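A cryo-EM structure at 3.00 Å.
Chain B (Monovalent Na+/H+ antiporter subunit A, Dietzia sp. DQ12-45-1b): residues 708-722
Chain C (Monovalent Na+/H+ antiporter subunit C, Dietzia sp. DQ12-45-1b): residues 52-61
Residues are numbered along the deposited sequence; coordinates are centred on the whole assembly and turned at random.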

# COMPACT_ATOMS: atom_id res chain seq x y z
N GLU B 708 -35.78 13.38 6.83
CA GLU B 708 -36.27 14.73 6.57
C GLU B 708 -35.16 15.65 6.09
O GLU B 708 -35.17 16.10 4.94
CB GLU B 708 -36.93 15.30 7.83
CG GLU B 708 -38.30 14.73 8.13
CD GLU B 708 -39.41 15.46 7.41
OE1 GLU B 708 -40.00 16.39 8.00
OE2 GLU B 708 -39.69 15.11 6.24
N LEU B 709 -34.20 15.93 6.97
CA LEU B 709 -33.09 16.82 6.65
C LEU B 709 -32.03 16.73 7.73
O LEU B 709 -32.35 16.75 8.92
CB LEU B 709 -33.58 18.27 6.50
CG LEU B 709 -32.54 19.27 6.00
CD1 LEU B 709 -31.99 18.85 4.66
CD2 LEU B 709 -33.13 20.66 5.92
N SER B 710 -30.76 16.62 7.33
CA SER B 710 -29.68 16.53 8.29
C SER B 710 -29.67 17.75 9.21
O SER B 710 -29.94 18.87 8.78
CB SER B 710 -28.34 16.42 7.56
OG SER B 710 -28.07 17.58 6.80
N ASP B 711 -29.35 17.52 10.48
CA ASP B 711 -29.30 18.62 11.44
C ASP B 711 -28.23 19.64 11.05
O ASP B 711 -28.42 20.85 11.22
CB ASP B 711 -29.05 18.09 12.84
CG ASP B 711 -30.27 18.21 13.73
OD1 ASP B 711 -31.24 18.87 13.31
OD2 ASP B 711 -30.26 17.65 14.85
N VAL B 712 -27.10 19.17 10.52
CA VAL B 712 -26.08 20.10 10.03
C VAL B 712 -26.58 20.83 8.80
O VAL B 712 -26.24 21.99 8.58
CB VAL B 712 -24.76 19.36 9.77
CG1 VAL B 712 -24.22 18.77 11.05
CG2 VAL B 712 -24.96 18.27 8.73
N GLY B 713 -27.42 20.18 7.99
CA GLY B 713 -28.01 20.87 6.86
C GLY B 713 -28.96 21.97 7.29
O GLY B 713 -28.93 23.09 6.77
N ARG B 714 -29.84 21.66 8.25
CA ARG B 714 -30.72 22.68 8.81
C ARG B 714 -29.93 23.81 9.43
O ARG B 714 -30.32 24.98 9.32
CB ARG B 714 -31.66 22.05 9.83
CG ARG B 714 -32.62 23.02 10.50
CD ARG B 714 -33.52 23.69 9.48
NE ARG B 714 -34.80 24.08 10.06
CZ ARG B 714 -35.86 23.27 10.14
NH1 ARG B 714 -35.78 22.04 9.67
NH2 ARG B 714 -36.99 23.71 10.68
N TYR B 715 -28.80 23.50 10.07
CA TYR B 715 -27.96 24.55 10.64
C TYR B 715 -27.38 25.43 9.54
O TYR B 715 -27.45 26.67 9.63
CB TYR B 715 -26.83 23.93 11.47
CG TYR B 715 -25.89 24.94 12.06
CD1 TYR B 715 -26.17 25.55 13.27
CD2 TYR B 715 -24.72 25.30 11.40
CE1 TYR B 715 -25.31 26.48 13.81
CE2 TYR B 715 -23.86 26.23 11.94
CZ TYR B 715 -24.16 26.82 13.14
OH TYR B 715 -23.30 27.74 13.68
N PHE B 716 -26.81 24.82 8.50
CA PHE B 716 -26.23 25.60 7.41
C PHE B 716 -27.26 26.50 6.76
O PHE B 716 -26.99 27.68 6.48
CB PHE B 716 -25.61 24.67 6.37
CG PHE B 716 -24.34 24.01 6.83
CD1 PHE B 716 -23.49 24.65 7.70
CD2 PHE B 716 -24.00 22.74 6.39
CE1 PHE B 716 -22.33 24.05 8.13
CE2 PHE B 716 -22.84 22.14 6.81
CZ PHE B 716 -22.00 22.79 7.68
N LEU B 717 -28.47 25.99 6.50
CA LEU B 717 -29.49 26.84 5.90
C LEU B 717 -30.02 27.88 6.88
O LEU B 717 -30.50 28.93 6.46
CB LEU B 717 -30.65 25.99 5.36
CG LEU B 717 -30.30 24.76 4.53
CD1 LEU B 717 -31.55 23.98 4.19
CD2 LEU B 717 -29.56 25.16 3.26
N ASP B 718 -29.93 27.62 8.19
CA ASP B 718 -30.44 28.57 9.16
C ASP B 718 -29.41 29.63 9.55
O ASP B 718 -29.76 30.80 9.71
CB ASP B 718 -30.91 27.83 10.42
CG ASP B 718 -32.39 27.49 10.37
OD1 ASP B 718 -33.04 27.83 9.36
OD2 ASP B 718 -32.89 26.89 11.34
N ASN B 719 -28.15 29.24 9.72
CA ASN B 719 -27.11 30.13 10.24
C ASN B 719 -26.00 30.35 9.22
O ASN B 719 -24.82 30.31 9.55
CB ASN B 719 -26.54 29.59 11.54
CG ASN B 719 -27.58 29.48 12.63
OD1 ASN B 719 -27.91 28.38 13.08
ND2 ASN B 719 -28.10 30.61 13.07
N ALA B 720 -26.37 30.59 7.96
CA ALA B 720 -25.37 30.94 6.95
C ALA B 720 -25.15 32.44 6.88
O ALA B 720 -24.01 32.90 6.95
CB ALA B 720 -25.79 30.41 5.58
N GLU B 721 -26.23 33.21 6.75
CA GLU B 721 -26.10 34.66 6.70
C GLU B 721 -25.79 35.27 8.06
O GLU B 721 -25.22 36.36 8.13
CB GLU B 721 -27.37 35.29 6.13
CG GLU B 721 -27.18 36.69 5.59
CD GLU B 721 -28.46 37.29 5.05
OE1 GLU B 721 -29.53 36.68 5.24
OE2 GLU B 721 -28.40 38.38 4.43
N GLN B 722 -26.15 34.58 9.15
CA GLN B 722 -25.90 35.12 10.48
C GLN B 722 -24.47 34.84 10.94
O GLN B 722 -23.88 35.67 11.64
CB GLN B 722 -26.90 34.54 11.47
CG GLN B 722 -26.65 34.93 12.92
CD GLN B 722 -26.68 36.43 13.14
OE1 GLN B 722 -25.85 36.98 13.86
NE2 GLN B 722 -27.64 37.10 12.51
N ALA C 52 -32.59 25.72 -4.84
CA ALA C 52 -31.20 26.03 -4.56
C ALA C 52 -31.09 26.78 -3.24
O ALA C 52 -31.94 27.62 -2.93
CB ALA C 52 -30.60 26.87 -5.69
N PRO C 53 -30.05 26.51 -2.44
CA PRO C 53 -29.85 27.22 -1.17
C PRO C 53 -29.10 28.54 -1.34
O PRO C 53 -28.12 28.81 -0.65
CB PRO C 53 -29.03 26.21 -0.35
CG PRO C 53 -28.22 25.51 -1.38
CD PRO C 53 -29.08 25.42 -2.62
N LEU C 54 -29.57 29.37 -2.27
CA LEU C 54 -28.94 30.65 -2.56
C LEU C 54 -29.85 31.83 -2.29
O LEU C 54 -29.52 32.95 -2.69
CB LEU C 54 -28.46 30.67 -4.02
CG LEU C 54 -27.49 29.58 -4.44
CD1 LEU C 54 -27.62 29.28 -5.92
CD2 LEU C 54 -26.08 29.99 -4.12
N VAL C 55 -30.98 31.62 -1.63
CA VAL C 55 -31.91 32.70 -1.33
C VAL C 55 -31.45 33.38 -0.05
O VAL C 55 -30.61 32.85 0.68
CB VAL C 55 -33.35 32.17 -1.19
CG1 VAL C 55 -34.30 33.28 -0.76
CG2 VAL C 55 -33.81 31.56 -2.51
N SER C 56 -31.99 34.57 0.23
CA SER C 56 -31.58 35.32 1.41
C SER C 56 -31.85 34.54 2.69
O SER C 56 -30.93 34.26 3.47
CB SER C 56 -32.30 36.67 1.44
OG SER C 56 -33.61 36.56 0.93
N ASP C 57 -33.11 34.16 2.92
CA ASP C 57 -33.49 33.32 4.04
C ASP C 57 -33.99 31.98 3.50
O ASP C 57 -35.17 31.84 3.17
CB ASP C 57 -34.57 33.99 4.90
CG ASP C 57 -34.05 35.19 5.65
OD1 ASP C 57 -32.99 35.72 5.27
OD2 ASP C 57 -34.71 35.61 6.63
N PRO C 58 -33.11 30.98 3.36
CA PRO C 58 -33.54 29.71 2.77
C PRO C 58 -34.64 29.06 3.58
O PRO C 58 -34.65 29.12 4.81
CB PRO C 58 -32.26 28.87 2.77
CG PRO C 58 -31.14 29.86 2.91
CD PRO C 58 -31.69 30.97 3.74
N ASP C 59 -35.58 28.44 2.88
CA ASP C 59 -36.73 27.80 3.51
C ASP C 59 -36.46 26.31 3.67
O ASP C 59 -36.56 25.56 2.70
CB ASP C 59 -37.99 28.03 2.67
CG ASP C 59 -39.26 27.71 3.43
OD1 ASP C 59 -39.47 26.52 3.76
OD2 ASP C 59 -40.05 28.64 3.70
N PRO C 60 -36.13 25.86 4.88
CA PRO C 60 -35.85 24.43 5.07
C PRO C 60 -37.06 23.58 4.71
O PRO C 60 -38.18 24.06 4.58
CB PRO C 60 -35.53 24.33 6.57
CG PRO C 60 -36.18 25.52 7.17
CD PRO C 60 -36.09 26.60 6.14
N ALA C 61 -36.79 22.28 4.53
CA ALA C 61 -37.75 21.31 4.01
C ALA C 61 -38.22 21.65 2.60
O ALA C 61 -39.15 21.01 2.09
CB ALA C 61 -38.95 21.13 4.94

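No hydrogen bond or salt bridge joins the two stretches. They meet by packing, a short helix of subunit A lying against an irregular, proline-rich segment of subunit C, and together they bury 401 Å² of surface, counting both sides.

Along chain B the contact begins before the helix, at Leu B709. Its CA-to-CB bond points toward chain C, and with chi1 t and chi2 p Leu B709 CD2 comes to 4.4 Å from Pro C60 CB, a loose apolar touch; the backbone atom Ala C61 N lies 4.2 Å from Leu B709 CD2.

Ser B710 touches nothing in chain C but organizes the helix that does. At the N-cap Ser B710 OG accepts a hydrogen bond from Gly B713 N (2.9 Å), satisfying an amide that has no preceding turn to bond to. Glycine suits position 713, since an ideal CB there would clash with Ser B710 OG, at 2.5 Å. Asp B711 and Val B712 keep their side chains out of reach of chain C.

Arg B714 starts out sideways, yet, with chi1 t and a bend at chi2 (p), its end comes nearer, so that Pro C60 CG lies over one face of the guanidinium, 3.5 Å from Arg B714 NE. The flat face of this group is poor at hydrogen bonding and tolerates an aliphatic ring, while the charge finds a partner one turn along its own helix: Arg B714 NE and Asp B718 OD2 form a long salt bridge at 3.6 Å.

Leu B717 is the centre of the contact and has the largest covered area of any residue in either stretch. In the m,t rotamer its branched side chain spreads among three prolines: Leu B717 CD2 lies 3.8 Å from Pro C53 CB, Leu B717 CB 4.2 Å from Pro C58 CB, and Leu B717 CD1 4.4 Å from Pro C60 CA. The backbone also takes part, with Leu B717 O 3.6 Å from Pro C58 CD. Proline suits the opposing surface because its compact ring offers carbon for packing and, within a chain, its nitrogen has no hydrogen to leave unpaired.

Past Asn B719, where helical geometry breaks, Glu B721 reaches toward chain C with chi1 and chi2 both t. Glu B721 OE1 stands 3.3 Å from Ser C56 O and 3.6 Å from Asp C57 OD1. The first pair is two acceptors and the second brings like charges together, so neither supplies a polar attraction; these residues are exposed, where solvent can soften the repulsion.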